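Local coordinates for B-cell lymphoma 3-encoded protein (Homo sapiens, PDB 1K1A) that regulates transcription of NF-kappa-B target genes by partnering p50 and p52 homodimers, holding p50 in the cytoplasm and acting as a transcriptional activator in the nucleus, at residues 118-123 against 133-138; 48-53 against 63-68. All blocks are in the same frame, centred on the assembly; numbering follows the deposited sequence. Where two conformers were deposited one is given.

Contact 1: residues 118-123 against 133-138; sequences TALHVA and QLLLER
Leu120 and Leu135 mark the register of an antiparallel helix pair, their CA atoms 6.7 Å apart. The short axes of 119-123 and 133-137 run at 157° to each other and come within 10.1 Å, the helix-turn-helix of an ankyrin repeat, here the fourth of the domain. About 194 Å² is buried between the segments, mostly through apolar side chains packing on each other and on backbone.

Leu135 does most of the work. Its chi2 of 170° sets CD1 anti to CA, so the methyl reaches straight at the opposing helix and presses on backbone as well as side chain: CD1 lies 3.7 Å from Leu120 CA and 3.8 Å from Ala119 O. Along the same helix, the small CB atoms of Ala119 and Ala123 receive that methyl from two sides, Ala123 CB at 3.8 Å from Leu135 CD1. A second meeting lies one residue on, where the Leu120 and Leu136 side chains cross at about a right angle and touch tip to tip, CD2 to CD2 at 3.8 Å.

The preceding repeat closes over this pairing, since Cys87 of helix 82-88 touches both Ala123 and Leu135, while Leu95 packs on Leu134 and Leu135. Arg138 adds a salt bridge to Asp100.

Thr118, the first residue of the TALH version of the repeat's TPLH signature, N-caps helix 119-126. Its OG1 accepts from His121 N at 3.2 Å in a nearly straight bond of 164°, and the CD2 edge of the His121 ring lies in plane with Thr118 N.

Contact 2: residues 48-53 against 63-68; sequences TPLHLA and RLLVTA
Leu65 faces the first turn of helix 49-55, its CA 6.5 Å from that of Leu50, and its side chain can be followed outward atom by atom. CB sets off toward the opposing helix but stops short of it, nearest to Leu50 CD1 at 4.3 Å. The chi1 of -71° places CG anti to the carbonyl carbon and beside the backbone N, and the extended chi2 then carries CD1 directly onward. This one methyl makes the contact: CD1 sits 3.7 Å from Leu50 N, over the peptide that joins Pro49 to Leu50. Around that spot the same CD1 meets Pro49 CB at 4.1 Å and Ala53 CB at 4.3 Å, carbons that lie one turn apart on the helix. The other branch, CD2, turns to the side and stays more remote from the ring of Pro49.

The pair is the antiparallel helix-turn-helix of the second ankyrin repeat, with the axes of 49-53 and 63-67 at 151° and 9.9 Å apart. Pro49 belongs to the repeat's TPLH signature. Its ring also packs on Leu13 and His14 of helix 12-18, so it joins two successive repeats while it receives Leu65.

Val66 adds a second, neighbouring touch. Its CG2, beside the backbone N, nests between the two branches of Leu50, 3.8 Å from Leu50 CD1 and almost as close to CD2. Val66 also reaches Ser101 of helix 92-101.

Thr48 opens helix 49-55 as its N-cap, OG1 accepting from His51 N with an N-H...O angle of 168°. The same Thr48 OG1 rides 3.1 Å above the plane of the His51 ring, offset toward its rim.

How the contacts relate
Contacts 1 and 2 follow in series along the chain, as equivalent helix pairs of repeats 4 and 2, with the whole third repeat between them. Their centres are about 20 Å apart and their nearest atoms about 8 Å, so they do not touch. What connects them is helix 92-101 of the third repeat: residues 63-68 meet it through Arg63 and Val66, residues 133-138 through Leu134, Leu135 and Arg138. Asp100 is shared, touched by the Arg63 side chain and salt-bridged to Arg138. The centre of contact 1 lies about 5 Å from the centre of the chain and that of contact 2 about 19 Å, nearer the N-terminal end of this elongated stack.

Contact 1: residues 118-123 against 133-138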
loop_
_atom_site.group_PDB
_atom_site.type_symbol
_atom_site.label_atom_id
_atom_site.label_comp_id
_atom_site.label_asym_id
_atom_site.label_seq_id
_atom_site.Cartn_x
_atom_site.Cartn_y
_atom_site.Cartn_z
ATOM N N THR A 118 2.325 2.914 4.378
ATOM C CA THR A 118 2.279 3.450 3.026
ATOM C C THR A 118 1.270 2.641 2.238
ATOM O O THR A 118 0.806 1.602 2.701
ATOM C CB THR A 118 3.633 3.300 2.322
ATOM O OG1 THR A 118 3.921 1.901 2.144
ATOM C CG2 THR A 118 4.766 3.808 3.195
ATOM N N ALA A 119 0.944 3.123 1.041
ATOM C CA ALA A 119 0.079 2.394 0.126
ATOM C C ALA A 119 0.654 1.008 -0.182
ATOM O O ALA A 119 -0.091 0.033 -0.284
ATOM C CB ALA A 119 -0.114 3.183 -1.145
ATOM N N LEU A 120 1.975 0.925 -0.319
ATOM C CA LEU A 120 2.637 -0.355 -0.581
ATOM C C LEU A 120 2.404 -1.383 0.536
ATOM O O LEU A 120 2.146 -2.563 0.264
ATOM C CB LEU A 120 4.139 -0.160 -0.844
ATOM C CG LEU A 120 4.920 -1.433 -1.159
ATOM C CD1 LEU A 120 4.282 -2.136 -2.355
ATOM C CD2 LEU A 120 6.379 -1.115 -1.442
ATOM N N HIS A 121 2.500 -0.944 1.790
ATOM C CA HIS A 121 2.216 -1.828 2.927
ATOM C C HIS A 121 0.797 -2.377 2.823
ATOM O O HIS A 121 0.572 -3.570 2.970
ATOM C CB HIS A 121 2.362 -1.094 4.268
ATOM C CG HIS A 121 3.775 -0.756 4.634
ATOM N ND1 HIS A 121 4.700 -1.709 5.011
ATOM C CD2 HIS A 121 4.411 0.436 4.722
ATOM C CE1 HIS A 121 5.847 -1.118 5.296
ATOM N NE2 HIS A 121 5.702 0.182 5.118
ATOM N N VAL A 122 -0.165 -1.485 2.595
ATOM C CA VAL A 122 -1.561 -1.879 2.437
ATOM C C VAL A 122 -1.735 -2.886 1.296
ATOM O O VAL A 122 -2.382 -3.920 1.464
ATOM C CB VAL A 122 -2.464 -0.657 2.174
ATOM C CG1 VAL A 122 -3.884 -1.101 1.862
ATOM C CG2 VAL A 122 -2.460 0.279 3.384
ATOM N N ALA A 123 -1.139 -2.594 0.146
ATOM C CA ALA A 123 -1.255 -3.480 -1.004
ATOM C C ALA A 123 -0.698 -4.883 -0.717
ATOM O O ALA A 123 -1.311 -5.896 -1.074
ATOM C CB ALA A 123 -0.567 -2.868 -2.232
ATOM N N GLN A 133 2.566 -4.426 -7.957
ATOM C CA GLN A 133 3.382 -4.216 -9.141
ATOM C C GLN A 133 3.316 -2.783 -9.644
ATOM O O GLN A 133 4.340 -2.167 -9.906
ATOM C CB GLN A 133 2.991 -5.173 -10.275
ATOM C CG GLN A 133 3.978 -5.130 -11.441
ATOM C CD GLN A 133 3.685 -6.157 -12.517
ATOM O OE1 GLN A 133 3.584 -7.352 -12.232
ATOM N NE2 GLN A 133 3.566 -5.698 -13.756
ATOM N N LEU A 134 2.112 -2.250 -9.771
ATOM C CA LEU A 134 1.955 -0.904 -10.304
ATOM C C LEU A 134 2.604 0.141 -9.387
ATOM O O LEU A 134 3.304 1.024 -9.862
ATOM C CB LEU A 134 0.481 -0.586 -10.522
ATOM C CG LEU A 134 0.140 0.794 -11.069
ATOM C CD1 LEU A 134 0.849 1.015 -12.410
ATOM C CD2 LEU A 134 -1.379 0.930 -11.196
ATOM N N LEU A 135 2.378 0.036 -8.077
ATOM C CA LEU A 135 3.016 0.954 -7.136
ATOM C C LEU A 135 4.542 0.958 -7.332
ATOM O O LEU A 135 5.169 2.007 -7.396
ATOM C CB LEU A 135 2.682 0.565 -5.693
ATOM C CG LEU A 135 1.240 0.834 -5.242
ATOM C CD1 LEU A 135 0.990 0.179 -3.905
ATOM C CD2 LEU A 135 0.945 2.338 -5.178
ATOM N N LEU A 136 5.123 -0.231 -7.430
ATOM C CA LEU A 136 6.567 -0.364 -7.586
ATOM C C LEU A 136 7.073 0.196 -8.917
ATOM O O LEU A 136 8.174 0.744 -8.992
ATOM C CB LEU A 136 6.987 -1.825 -7.425
ATOM C CG LEU A 136 6.769 -2.403 -6.018
ATOM C CD1 LEU A 136 7.056 -3.886 -6.006
ATOM C CD2 LEU A 136 7.638 -1.668 -4.975
ATOM N N GLU A 137 6.264 0.059 -9.963
ATOM C CA GLU A 137 6.636 0.557 -11.286
ATOM C C GLU A 137 6.572 2.082 -11.318
ATOM O O GLU A 137 7.228 2.729 -12.142
ATOM C CB GLU A 137 5.708 -0.020 -12.356
ATOM C CG GLU A 137 5.964 -1.480 -12.686
ATOM C CD GLU A 137 4.933 -2.051 -13.641
ATOM O OE1 GLU A 137 3.811 -1.507 -13.708
ATOM O OE2 GLU A 137 5.240 -3.055 -14.317
ATOM N N ARG A 138 5.786 2.663 -10.417
ATOM C CA ARG A 138 5.615 4.114 -10.418
ATOM C C ARG A 138 6.415 4.859 -9.346
ATOM O O ARG A 138 6.166 6.033 -9.088
ATOM C CB ARG A 138 4.142 4.489 -10.386
ATOM C CG ARG A 138 3.349 3.932 -11.564
ATOM C CD ARG A 138 3.843 4.380 -12.939
ATOM N NE ARG A 138 3.006 3.830 -14.006
ATOM C CZ ARG A 138 1.955 4.449 -14.534
ATOM N NH1 ARG A 138 1.609 5.660 -14.116
ATOM N NH2 ARG A 138 1.252 3.858 -15.497
#

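Contact 2: residues 48-53 against 63-68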
loop_
_atom_site.group_PDB
_atom_site.type_symbol
_atom_site.label_atom_id
_atom_site.label_comp_id
_atom_site.label_asym_id
_atom_site.label_seq_id
_atom_site.Cartn_x
_atom_site.Cartn_y
_atom_site.Cartn_z
ATOM N N THR A 48 -14.042 12.995 0.700
ATOM C CA THR A 48 -14.273 13.881 -0.427
ATOM C C THR A 48 -14.921 13.048 -1.514
ATOM O O THR A 48 -14.955 11.818 -1.422
ATOM C CB THR A 48 -12.955 14.442 -0.970
ATOM O OG1 THR A 48 -12.142 13.367 -1.470
ATOM C CG2 THR A 48 -12.108 15.061 0.150
ATOM N N PRO A 49 -15.459 13.704 -2.533
ATOM C CA PRO A 49 -15.979 12.991 -3.705
ATOM C C PRO A 49 -14.944 12.051 -4.347
ATOM O O PRO A 49 -15.326 10.971 -4.802
ATOM C CB PRO A 49 -16.365 14.123 -4.652
ATOM C CG PRO A 49 -16.769 15.225 -3.729
ATOM C CD PRO A 49 -15.724 15.154 -2.601
ATOM N N LEU A 50 -13.657 12.423 -4.338
ATOM C CA LEU A 50 -12.626 11.566 -4.917
ATOM C C LEU A 50 -12.462 10.272 -4.112
ATOM O O LEU A 50 -12.333 9.186 -4.691
ATOM C CB LEU A 50 -11.281 12.307 -5.041
ATOM C CG LEU A 50 -10.089 11.537 -5.640
ATOM C CD1 LEU A 50 -10.411 11.014 -7.053
ATOM C CD2 LEU A 50 -8.866 12.411 -5.667
ATOM N N HIS A 51 -12.456 10.388 -2.787
ATOM C CA HIS A 51 -12.385 9.212 -1.932
ATOM C C HIS A 51 -13.515 8.277 -2.333
ATOM O O HIS A 51 -13.324 7.072 -2.449
ATOM C CB HIS A 51 -12.582 9.578 -0.456
ATOM C CG HIS A 51 -11.463 10.382 0.143
ATOM N ND1 HIS A 51 -10.130 10.086 -0.054
ATOM C CD2 HIS A 51 -11.490 11.452 0.973
ATOM C CE1 HIS A 51 -9.386 10.953 0.610
ATOM N NE2 HIS A 51 -10.186 11.795 1.237
ATOM N N LEU A 52 -14.709 8.844 -2.503
ATOM C CA LEU A 52 -15.890 8.055 -2.842
ATOM C C LEU A 52 -15.795 7.397 -4.216
ATOM O O LEU A 52 -16.283 6.278 -4.417
ATOM C CB LEU A 52 -17.156 8.907 -2.731
ATOM C CG LEU A 52 -17.595 9.152 -1.286
ATOM C CD1 LEU A 52 -18.856 10.036 -1.226
ATOM C CD2 LEU A 52 -17.821 7.826 -0.580
ATOM N N ALA A 53 -15.162 8.085 -5.157
ATOM C CA ALA A 53 -14.978 7.539 -6.494
ATOM C C ALA A 53 -14.103 6.295 -6.452
ATOM O O ALA A 53 -14.343 5.344 -7.189
ATOM C CB ALA A 53 -14.384 8.575 -7.417
ATOM N N ARG A 63 -10.631 9.949 -12.805
ATOM C CA ARG A 63 -9.930 10.726 -13.829
ATOM C C ARG A 63 -10.489 12.143 -13.990
ATOM O O ARG A 63 -9.734 13.114 -14.083
ATOM C CB ARG A 63 -10.008 10.009 -15.187
ATOM C CG ARG A 63 -9.130 8.754 -15.313
ATOM C CD ARG A 63 -9.031 8.195 -16.744
ATOM N NE ARG A 63 -8.370 6.883 -16.772
ATOM C CZ ARG A 63 -7.063 6.709 -16.941
ATOM N NH1 ARG A 63 -6.272 7.759 -17.098
ATOM N NH2 ARG A 63 -6.542 5.484 -16.945
ATOM N N LEU A 64 -11.810 12.248 -14.064
ATOM C CA LEU A 64 -12.478 13.543 -14.211
ATOM C C LEU A 64 -12.155 14.452 -13.030
ATOM O O LEU A 64 -11.767 15.607 -13.211
ATOM C CB LEU A 64 -13.997 13.363 -14.325
ATOM C CG LEU A 64 -14.866 14.625 -14.457
ATOM C CD1 LEU A 64 -16.304 14.252 -14.793
ATOM C CD2 LEU A 64 -14.821 15.476 -13.192
ATOM N N LEU A 65 -12.316 13.919 -11.826
ATOM C CA LEU A 65 -12.106 14.695 -10.613
ATOM C C LEU A 65 -10.661 15.150 -10.453
ATOM O O LEU A 65 -10.403 16.304 -10.131
ATOM C CB LEU A 65 -12.555 13.909 -9.368
ATOM C CG LEU A 65 -14.069 13.713 -9.187
ATOM C CD1 LEU A 65 -14.340 12.844 -7.969
ATOM C CD2 LEU A 65 -14.787 15.046 -9.053
ATOM N N VAL A 66 -9.721 14.239 -10.679
ATOM C CA VAL A 66 -8.306 14.588 -10.539
ATOM C C VAL A 66 -7.884 15.630 -11.578
ATOM O O VAL A 66 -7.242 16.628 -11.245
ATOM C CB VAL A 66 -7.417 13.351 -10.603
ATOM C CG1 VAL A 66 -5.929 13.757 -10.553
ATOM C CG2 VAL A 66 -7.759 12.426 -9.421
ATOM N N THR A 67 -8.299 15.432 -12.827
ATOM C CA THR A 67 -7.957 16.376 -13.877
ATOM C C THR A 67 -8.583 17.758 -13.602
ATOM O O THR A 67 -8.023 18.795 -13.983
ATOM C CB THR A 67 -8.348 15.825 -15.277
ATOM O OG1 THR A 67 -9.735 15.483 -15.292
ATOM C CG2 THR A 67 -7.673 14.488 -15.537
ATOM N N ALA A 68 -9.718 17.776 -12.909
ATOM C CA ALA A 68 -10.383 19.038 -12.568
ATOM C C ALA A 68 -9.777 19.769 -11.357
ATOM O O ALA A 68 -10.182 20.889 -11.040
ATOM C CB ALA A 68 -11.890 18.824 -12.367
#